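Local coordinates for protein peptidoglycan glycosyltransferase (Atopobium parvulum, PDB 4OVD) that is a penicillin-binding protein that pairs a region of the dimerisation-domain family with a C-terminal penicillin-binding domain built on a helix-flanked antiparallel sheet, at residues E178-D183 and D385-A390; A237-F242 and V529-T534; T316-T321 and T337-M342. All coordinates share one frame; numbering follows the deposited sequence.

Overall arrangement
From the N terminus the chain first reaches 178-183, in the region of the dimerisation-domain family. It meets 385-390 only some two hundred residues later, which closes interaction 1. Before that, helix 225-242 begins the long loop of interaction 2, closed when strand 525-532 returns near the C-terminal end. These two loops cross. Interaction 3, between 316-321 and 337-342, is a short loop nested inside both. Interaction 1 ties that first region to the penicillin-binding domain, interaction 2 a helix to the central five-stranded sheet, and interaction 3 the two strands of a small outlying sheet. The centres of interactions 1 and 3 are about 48 Å apart, on opposite sides of the chain's centre.

Interaction 1 of 3, residues E178-D183 and D385-A390; sequences EYYYND and DFPGEA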
loop_
_atom_site.group_PDB
_atom_site.type_symbol
_atom_site.label_atom_id
_atom_site.label_comp_id
_atom_site.label_asym_id
_atom_site.label_seq_id
_atom_site.Cartn_x
_atom_site.Cartn_y
_atom_site.Cartn_z
ATOM N N GLU A 178 -15.348 -11.647 -1.926
ATOM C CA GLU A 178 -16.338 -12.731 -1.974
ATOM C C GLU A 178 -15.899 -13.853 -1.055
ATOM O O GLU A 178 -16.721 -14.450 -0.361
ATOM C CB GLU A 178 -16.506 -13.205 -3.400
ATOM C CG GLU A 178 -17.204 -12.216 -4.293
ATOM C CD GLU A 178 -18.744 -12.160 -4.171
ATOM O OE1 GLU A 178 -19.322 -12.607 -3.169
ATOM O OE2 GLU A 178 -19.391 -11.664 -5.131
ATOM N N TYR A 179 -14.589 -14.131 -1.054
ATOM C CA TYR A 179 -14.008 -15.138 -0.199
ATOM C C TYR A 179 -13.825 -14.622 1.222
ATOM O O TYR A 179 -14.206 -15.262 2.203
ATOM C CB TYR A 179 -12.630 -15.660 -0.717
ATOM C CG TYR A 179 -11.967 -16.629 0.262
ATOM C CD1 TYR A 179 -12.412 -17.948 0.390
ATOM C CD2 TYR A 179 -10.977 -16.216 1.083
ATOM C CE1 TYR A 179 -11.850 -18.830 1.326
ATOM C CE2 TYR A 179 -10.405 -17.063 2.012
ATOM C CZ TYR A 179 -10.847 -18.370 2.125
ATOM O OH TYR A 179 -10.217 -19.198 3.031
ATOM N N TYR A 180 -13.233 -13.464 1.343
ATOM C CA TYR A 180 -12.905 -12.925 2.683
ATOM C C TYR A 180 -14.159 -12.809 3.567
ATOM O O TYR A 180 -14.134 -13.194 4.740
ATOM C CB TYR A 180 -12.182 -11.576 2.592
ATOM C CG TYR A 180 -11.543 -11.177 3.861
ATOM C CD1 TYR A 180 -10.307 -11.652 4.157
ATOM C CD2 TYR A 180 -12.186 -10.390 4.786
ATOM C CE1 TYR A 180 -9.677 -11.373 5.317
ATOM C CE2 TYR A 180 -11.575 -10.107 5.992
ATOM C CZ TYR A 180 -10.306 -10.597 6.220
ATOM O OH TYR A 180 -9.591 -10.395 7.327
ATOM N N TYR A 181 -15.241 -12.346 2.993
ATOM C CA TYR A 181 -16.486 -12.179 3.727
ATOM C C TYR A 181 -17.557 -13.209 3.291
ATOM O O TYR A 181 -18.778 -12.941 3.319
ATOM C CB TYR A 181 -17.036 -10.756 3.523
ATOM C CG TYR A 181 -16.189 -9.663 4.185
ATOM C CD1 TYR A 181 -16.155 -9.551 5.573
ATOM C CD2 TYR A 181 -15.428 -8.758 3.427
ATOM C CE1 TYR A 181 -15.421 -8.548 6.191
ATOM C CE2 TYR A 181 -14.702 -7.735 4.038
ATOM C CZ TYR A 181 -14.682 -7.660 5.432
ATOM O OH TYR A 181 -14.002 -6.665 6.100
ATOM N N ASN A 182 -17.112 -14.412 2.949
ATOM C CA ASN A 182 -18.062 -15.377 2.414
ATOM C C ASN A 182 -19.086 -15.793 3.447
ATOM O O ASN A 182 -20.236 -15.947 3.099
ATOM C CB ASN A 182 -17.338 -16.625 1.924
ATOM C CG ASN A 182 -18.273 -17.591 1.269
ATOM O OD1 ASN A 182 -18.766 -17.330 0.187
ATOM N ND2 ASN A 182 -18.480 -18.752 1.905
ATOM N N ASP A 183 -18.682 -15.964 4.705
ATOM C CA ASP A 183 -19.639 -16.435 5.731
ATOM C C ASP A 183 -20.705 -15.415 6.024
ATOM O O ASP A 183 -21.813 -15.779 6.400
ATOM C CB ASP A 183 -18.990 -17.002 6.993
ATOM C CG ASP A 183 -18.025 -16.057 7.639
ATOM O OD1 ASP A 183 -18.000 -14.851 7.282
ATOM O OD2 ASP A 183 -17.268 -16.535 8.515
ATOM N N ASP A 385 -8.700 -6.154 5.042
ATOM C CA ASP A 385 -9.679 -7.199 4.841
ATOM C C ASP A 385 -9.620 -7.720 3.409
ATOM O O ASP A 385 -10.535 -7.503 2.613
ATOM C CB ASP A 385 -11.083 -6.727 5.249
ATOM C CG ASP A 385 -11.486 -5.441 4.556
ATOM O OD1 ASP A 385 -10.591 -4.642 4.135
ATOM O OD2 ASP A 385 -12.706 -5.174 4.491
ATOM N N PHE A 386 -8.568 -8.475 3.130
ATOM C CA PHE A 386 -8.339 -9.028 1.808
ATOM C C PHE A 386 -7.498 -10.278 1.984
ATOM O O PHE A 386 -6.570 -10.298 2.787
ATOM C CB PHE A 386 -7.643 -8.008 0.899
ATOM C CG PHE A 386 -7.787 -8.312 -0.512
ATOM C CD1 PHE A 386 -8.978 -8.005 -1.154
ATOM C CD2 PHE A 386 -6.822 -9.001 -1.202
ATOM C CE1 PHE A 386 -9.198 -8.379 -2.466
ATOM C CE2 PHE A 386 -7.026 -9.342 -2.535
ATOM C CZ PHE A 386 -8.212 -9.032 -3.166
ATOM N N PRO A 387 -7.776 -11.317 1.203
ATOM C CA PRO A 387 -7.043 -12.572 1.462
ATOM C C PRO A 387 -5.574 -12.595 1.097
ATOM O O PRO A 387 -5.174 -11.841 0.276
ATOM C CB PRO A 387 -7.779 -13.598 0.605
ATOM C CG PRO A 387 -8.977 -12.877 0.043
ATOM C CD PRO A 387 -8.789 -11.436 0.141
ATOM N N GLY A 388 -4.789 -13.441 1.749
ATOM C CA GLY A 388 -3.395 -13.646 1.365
ATOM C C GLY A 388 -2.396 -12.623 1.806
ATOM O O GLY A 388 -1.339 -12.526 1.224
ATOM N N GLU A 389 -2.685 -11.906 2.888
ATOM C CA GLU A 389 -1.791 -10.835 3.311
ATOM C C GLU A 389 -0.467 -11.422 3.765
ATOM O O GLU A 389 -0.467 -12.277 4.621
ATOM C CB GLU A 389 -2.405 -9.975 4.447
ATOM C CG GLU A 389 -1.451 -8.822 4.758
ATOM C CD GLU A 389 -1.929 -7.737 5.713
ATOM O OE1 GLU A 389 -2.897 -7.948 6.506
ATOM O OE2 GLU A 389 -1.316 -6.639 5.639
ATOM N N ALA A 390 0.655 -10.991 3.199
ATOM C CA ALA A 390 1.935 -11.500 3.658
ATOM C C ALA A 390 2.423 -10.776 4.917
ATOM O O ALA A 390 2.217 -9.612 5.082
ATOM C CB ALA A 390 2.970 -11.385 2.548
#
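Tyr180 lays one ring face against the backbone of Asp385 and Phe386. Its first torsion turns CG anti to the backbone N (chi1 -165°), which sends the ring out from the end of helix 176-180 to the other segment. Tyr180 CB starts the contact, 4.2 Å from Pro387 CD. One carbon further, CG lies over the carbonyl group of Asp385. The two ring edges then part. CD1 and CE1 both sit by the peptide N of the next residue, with Tyr180 CD1 3.8 Å from Phe386 N. On the other edge, Tyr180 CE2 reaches Asp385 CB at 3.5 Å. Near the tip, Tyr180 CZ is 3.7 Å from Asp385 CA, and the hydroxyl is a little further from the same atom. Asp385 C stands 3.8 Å above the ring plane, over its centre.

The contact joins a dimerisation-family region to a loop of the penicillin-binding domain, the two-part build of this family. Tyr179 adds a smaller touch, its ring edge at Pro387 CG.

Tyr181 makes the polar link. Its hydroxyl gives a short hydrogen bond to the carboxylate, Tyr181 OH to Asp385 OD2, 2.5 Å. The donor arrives on the anti side, 17° out of the carboxylate plane. The ring and carboxylate planes are 77° apart. Within 178-183, Tyr180 CD2 sits over the centre of the Tyr181 ring, 3.6 Å above its plane. The carboxylate is held at both oxygens, since Asp385 OD2 also binds Met440 N and Asp385 OD1 binds Phe439 N. These bonds fix its rotation. Asp385 O is buried by the contact and has no partner in the model.

Interaction 2 of 3, residues A237-F242 and V529-T534; sequences AAVKDF and VGLNDT
Leu531 pushes its two methyl groups into the helix segment 237-242, and each methyl meets different residues. CD2 touches two helix side chains: Leu531 CD2 is 4.1 Å from Ala238 CB, and equally far from Val239 CG2. CD1 goes to the ring, with Leu531 CD1 3.9 Å from Phe242 CD2. The methyl comes obliquely to that ring. The first torsion of Leu531 puts CG anti to the carbonyl carbon (chi1 -68°), which points the two methyls at Ala238, Val239 and Phe242. One polar bond lies beside this apolar patch. Thr534 OG1 donates to the main-chain oxygen of Phe242, OG1 to O 2.6 Å. The donor is tilted 22° from the carbonyl plane.

The second shell holds these groups in place. Within the helix segment, Asp241 CB lies over one face of the Phe242 ring. Helix 542-556 adds Val545, which touches Ala238 and Phe242, while Ser541 just before it touches Leu531 and Phe242. Leu531 is also fixed by backbone bonding with Ala512 of strand 510-518.

The axes of the short segments 237-242 and 529-532 approach to 9.3 Å, their N-to-C directions 46° apart. A five-stranded antiparallel sheet with the first and last helices of the domain packed together against it is the core of the penicillin-binding protein fold. Here helix 225-242 meets strand 525-532 of that sheet.

Thr534 OG1 is used twice, since it also accepts from Gln536 N. The donated proton meets a carbonyl near the C-terminal end of the helix, where the helix would tend to make such oxygens better acceptors. The hydroxyl bridges the helix end to 529-534: it gives its proton to one backbone group and accepts from another.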
loop_
_atom_site.group_PDB
_atom_site.type_symbol
_atom_site.label_atom_id
_atom_site.label_comp_id
_atom_site.label_asym_id
_atom_site.label_seq_id
_atom_site.Cartn_x
_atom_site.Cartn_y
_atom_site.Cartn_z
ATOM N N ALA A 237 -1.714 1.307 -18.492
ATOM C CA ALA A 237 -0.949 2.191 -19.422
ATOM C C ALA A 237 0.469 2.434 -18.927
ATOM O O ALA A 237 1.409 2.491 -19.730
ATOM C CB ALA A 237 -1.676 3.531 -19.693
ATOM N N ALA A 238 0.629 2.551 -17.610
ATOM C CA ALA A 238 1.949 2.790 -17.052
ATOM C C ALA A 238 2.866 1.597 -17.241
ATOM O O ALA A 238 4.050 1.755 -17.528
ATOM C CB ALA A 238 1.824 3.090 -15.569
ATOM N N VAL A 239 2.338 0.411 -16.930
ATOM C CA VAL A 239 3.085 -0.815 -17.100
ATOM C C VAL A 239 3.600 -0.884 -18.513
ATOM O O VAL A 239 4.768 -1.166 -18.729
ATOM C CB VAL A 239 2.223 -2.043 -16.703
ATOM C CG1 VAL A 239 2.693 -3.341 -17.387
ATOM C CG2 VAL A 239 2.243 -2.153 -15.176
ATOM N N LYS A 240 2.735 -0.578 -19.464
ATOM C CA LYS A 240 3.114 -0.539 -20.878
ATOM C C LYS A 240 4.189 0.543 -21.161
ATOM O O LYS A 240 5.293 0.227 -21.648
ATOM C CB LYS A 240 1.856 -0.316 -21.740
ATOM C CG LYS A 240 2.090 -0.210 -23.236
ATOM C CD LYS A 240 0.817 0.082 -24.042
ATOM C CE LYS A 240 1.201 0.590 -25.432
ATOM N NZ LYS A 240 0.042 0.739 -26.364
ATOM N N ASP A 241 3.918 1.799 -20.805
ATOM C CA ASP A 241 4.855 2.924 -21.077
ATOM C C ASP A 241 6.204 2.816 -20.439
ATOM O O ASP A 241 7.179 3.249 -21.028
ATOM C CB ASP A 241 4.299 4.294 -20.622
ATOM C CG ASP A 241 2.939 4.644 -21.247
ATOM O OD1 ASP A 241 2.578 4.116 -22.322
ATOM O OD2 ASP A 241 2.206 5.450 -20.620
ATOM N N PHE A 242 6.272 2.272 -19.222
ATOM C CA PHE A 242 7.550 2.182 -18.498
ATOM C C PHE A 242 8.165 0.781 -18.519
ATOM O O PHE A 242 9.197 0.517 -17.869
ATOM C CB PHE A 242 7.368 2.775 -17.093
ATOM C CG PHE A 242 6.832 4.188 -17.118
ATOM C CD1 PHE A 242 7.627 5.238 -17.583
ATOM C CD2 PHE A 242 5.562 4.476 -16.674
ATOM C CE1 PHE A 242 7.142 6.542 -17.614
ATOM C CE2 PHE A 242 5.072 5.776 -16.696
ATOM C CZ PHE A 242 5.848 6.807 -17.176
ATOM N N VAL A 529 1.853 4.245 -5.994
ATOM C CA VAL A 529 2.075 3.747 -7.320
ATOM C C VAL A 529 3.390 3.004 -7.317
ATOM O O VAL A 529 4.425 3.512 -6.855
ATOM C CB VAL A 529 2.241 4.836 -8.383
ATOM C CG1 VAL A 529 2.506 4.165 -9.726
ATOM C CG2 VAL A 529 1.010 5.759 -8.451
ATOM N N GLY A 530 3.362 1.776 -7.815
ATOM C CA GLY A 530 4.547 0.938 -7.911
ATOM C C GLY A 530 4.612 0.272 -9.278
ATOM O O GLY A 530 3.611 -0.171 -9.764
ATOM N N LEU A 531 5.804 0.145 -9.837
ATOM C CA LEU A 531 6.055 -0.453 -11.117
ATOM C C LEU A 531 7.168 -1.423 -10.869
ATOM O O LEU A 531 8.276 -1.001 -10.495
ATOM C CB LEU A 531 6.501 0.588 -12.115
ATOM C CG LEU A 531 5.335 1.546 -12.439
ATOM C CD1 LEU A 531 5.774 2.802 -13.202
ATOM C CD2 LEU A 531 4.213 0.824 -13.184
ATOM N N ASN A 532 6.882 -2.689 -11.166
ATOM C CA ASN A 532 7.793 -3.791 -10.880
ATOM C C ASN A 532 8.526 -4.275 -12.109
ATOM O O ASN A 532 7.942 -4.497 -13.194
ATOM C CB ASN A 532 7.065 -4.945 -10.233
ATOM C CG ASN A 532 6.227 -4.541 -9.034
ATOM O OD1 ASN A 532 6.414 -3.500 -8.389
ATOM N ND2 ASN A 532 5.248 -5.370 -8.741
ATOM N N ASP A 533 9.837 -4.321 -11.921
ATOM C CA ASP A 533 10.829 -4.703 -12.915
ATOM C C ASP A 533 10.857 -3.747 -14.095
ATOM O O ASP A 533 10.642 -4.105 -15.265
ATOM C CB ASP A 533 10.710 -6.187 -13.318
ATOM C CG ASP A 533 11.984 -6.721 -13.989
ATOM O OD1 ASP A 533 12.983 -5.970 -14.145
ATOM O OD2 ASP A 533 11.996 -7.904 -14.363
ATOM N N THR A 534 11.162 -2.505 -13.749
ATOM C CA THR A 534 11.335 -1.439 -14.704
ATOM C C THR A 534 12.756 -0.853 -14.565
ATOM O O THR A 534 13.357 -0.879 -13.525
ATOM C CB THR A 534 10.263 -0.324 -14.600
ATOM O OG1 THR A 534 10.553 0.633 -15.611
ATOM C CG2 THR A 534 10.328 0.422 -13.271
#

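Interaction 3 of 3, residues T316-T321 and T337-M342; sequences TFNIPT and TSAMDM
Met342 and Ile319 pack against each other on one face of a two-stranded antiparallel sheet, formed by strands 316-319 and 340-343. The strand directions in the two segments are 152° apart. Both methionines of 337-342 are selenomethionines. The Met342 side chain has CG anti to the carbonyl carbon (chi1 -57°) and runs extended from there. It crosses Ile319 at about a right angle. Its end reaches the gamma methyl, Met342 CE to Ile319 CG2 4.0 Å.

Phe317, Ile319, Met340 and Met342 point to the same face. Helices 344-350 and 353-364 cover it, with Met347 and Phe358 touching both Phe317 and Ile319. The sheet is a small outlying piece of the penicillin-binding domain, about 33 Å from the centre of the chain, measured centre to centre.

Two hydrogen-bonded pairs fix the register. Phe317 and Met342 bond both ways, with Phe317 N to Met342 O 3.0 Å and Met342 N to Phe317 O 2.8 Å. The second of these lies in the carbonyl plane. Ile319 and Met340 do the same, with Ile319 N to Met340 O 2.7 Å and Met340 N to Ile319 O 3.0 Å. Asn318 and Asp341 form the non-hydrogen-bonded pair between them, with side chains on the other face.

Ala339 is the third large contributor. It lies just beyond the ladder, opposite Pro320, and its CB is close to Pro320 CA. Arg336 binds Ile319 O, Pro320 O and Ser338 O, and so ties the two segments together where 316-319 ends and 340-343 begins. Ile319 O thus has two N-H donors, Met340 and Arg336. It also receives a CA-H contact from the residue before the other strand, Ala339 CA to Ile319 O 3.0 Å.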
loop_
_atom_site.group_PDB
_atom_site.type_symbol
_atom_site.label_atom_id
_atom_site.label_comp_id
_atom_site.label_asym_id
_atom_site.label_seq_id
_atom_site.Cartn_x
_atom_site.Cartn_y
_atom_site.Cartn_z
ATOM N N THR A 316 22.268 18.859 10.716
ATOM C CA THR A 316 23.248 18.734 9.674
ATOM C C THR A 316 24.471 17.951 10.005
ATOM O O THR A 316 25.104 18.214 10.994
ATOM C CB THR A 316 23.595 20.139 9.179
ATOM O OG1 THR A 316 22.384 20.757 8.758
ATOM C CG2 THR A 316 24.596 20.140 8.014
ATOM N N PHE A 317 24.792 16.964 9.131
ATOM C CA PHE A 317 25.918 16.024 9.309
ATOM C C PHE A 317 26.806 15.944 8.097
ATOM O O PHE A 317 26.389 16.215 6.949
ATOM C CB PHE A 317 25.382 14.637 9.589
ATOM C CG PHE A 317 24.449 14.598 10.763
ATOM C CD1 PHE A 317 24.932 14.417 12.042
ATOM C CD2 PHE A 317 23.100 14.758 10.577
ATOM C CE1 PHE A 317 24.079 14.408 13.118
ATOM C CE2 PHE A 317 22.236 14.795 11.658
ATOM C CZ PHE A 317 22.732 14.580 12.924
ATOM N N ASN A 318 28.072 15.658 8.358
ATOM C CA ASN A 318 29.050 15.545 7.280
ATOM C C ASN A 318 28.937 14.101 6.729
ATOM O O ASN A 318 29.317 13.134 7.366
ATOM C CB ASN A 318 30.458 15.883 7.782
ATOM C CG ASN A 318 31.435 16.085 6.641
ATOM O OD1 ASN A 318 31.310 17.008 5.829
ATOM N ND2 ASN A 318 32.412 15.228 6.573
ATOM N N ILE A 319 28.345 13.967 5.562
ATOM C CA ILE A 319 28.086 12.620 5.028
ATOM C C ILE A 319 29.160 12.195 4.006
ATOM O O ILE A 319 29.303 12.861 2.954
ATOM C CB ILE A 319 26.653 12.573 4.472
ATOM C CG1 ILE A 319 25.583 12.928 5.572
ATOM C CG2 ILE A 319 26.298 11.216 3.878
ATOM C CD1 ILE A 319 25.541 11.999 6.739
ATOM N N PRO A 320 29.895 11.082 4.282
ATOM C CA PRO A 320 30.905 10.656 3.311
ATOM C C PRO A 320 30.321 10.146 2.021
ATOM O O PRO A 320 29.105 9.984 1.895
ATOM C CB PRO A 320 31.686 9.542 4.043
ATOM C CG PRO A 320 30.711 9.010 5.037
ATOM C CD PRO A 320 29.783 10.133 5.406
ATOM N N THR A 321 31.190 9.861 1.048
ATOM C CA THR A 321 30.701 9.373 -0.266
ATOM C C THR A 321 30.259 7.981 -0.125
ATOM O O THR A 321 29.436 7.524 -0.895
ATOM C CB THR A 321 31.797 9.405 -1.364
ATOM O OG1 THR A 321 32.989 8.903 -0.774
ATOM C CG2 THR A 321 32.100 10.831 -1.811
ATOM N N THR A 337 32.481 13.754 -4.898
ATOM C CA THR A 337 33.604 12.875 -4.708
ATOM C C THR A 337 34.128 13.186 -3.321
ATOM O O THR A 337 35.176 12.723 -2.920
ATOM C CB THR A 337 34.731 13.036 -5.788
ATOM O OG1 THR A 337 35.094 14.416 -5.939
ATOM C CG2 THR A 337 34.294 12.466 -7.166
ATOM N N SER A 338 33.339 13.925 -2.555
ATOM C CA SER A 338 33.736 14.285 -1.235
ATOM C C SER A 338 32.471 14.301 -0.415
ATOM O O SER A 338 31.319 14.258 -0.951
ATOM C CB SER A 338 34.375 15.689 -1.250
ATOM O OG SER A 338 33.483 16.620 -1.913
ATOM N N ALA A 339 32.715 14.302 0.880
ATOM C CA ALA A 339 31.690 14.364 1.882
ATOM C C ALA A 339 30.876 15.662 1.675
ATOM O O ALA A 339 31.391 16.659 1.219
ATOM C CB ALA A 339 32.342 14.372 3.257
HETATM N N MSE A 340 29.606 15.638 2.003
HETATM C CA MSE A 340 28.806 16.793 1.856
HETATM C C MSE A 340 28.103 16.942 3.180
HETATM O O MSE A 340 27.719 15.968 3.823
HETATM C CB MSE A 340 27.829 16.553 0.685
HETATM C CG MSE A 340 26.766 17.629 0.503
HETATM SE SE MSE A 340 25.428 17.138 -0.881
HETATM C CE MSE A 340 24.125 18.565 -0.404
ATOM N N ASP A 341 27.945 18.187 3.589
ATOM C CA ASP A 341 27.189 18.514 4.786
ATOM C C ASP A 341 25.749 18.463 4.347
ATOM O O ASP A 341 25.367 19.176 3.414
ATOM C CB ASP A 341 27.608 19.922 5.204
ATOM C CG ASP A 341 29.007 19.920 5.754
ATOM O OD1 ASP A 341 29.260 19.028 6.612
ATOM O OD2 ASP A 341 29.836 20.747 5.314
HETATM N N MSE A 342 24.950 17.600 4.935
HETATM C CA MSE A 342 23.554 17.471 4.522
HETATM C C MSE A 342 22.675 17.466 5.712
HETATM O O MSE A 342 23.031 16.865 6.732
HETATM C CB MSE A 342 23.286 16.073 3.875
HETATM C CG MSE A 342 24.104 15.668 2.698
HETATM SE SE MSE A 342 23.420 13.883 2.212
HETATM C CE MSE A 342 24.833 13.434 0.905
#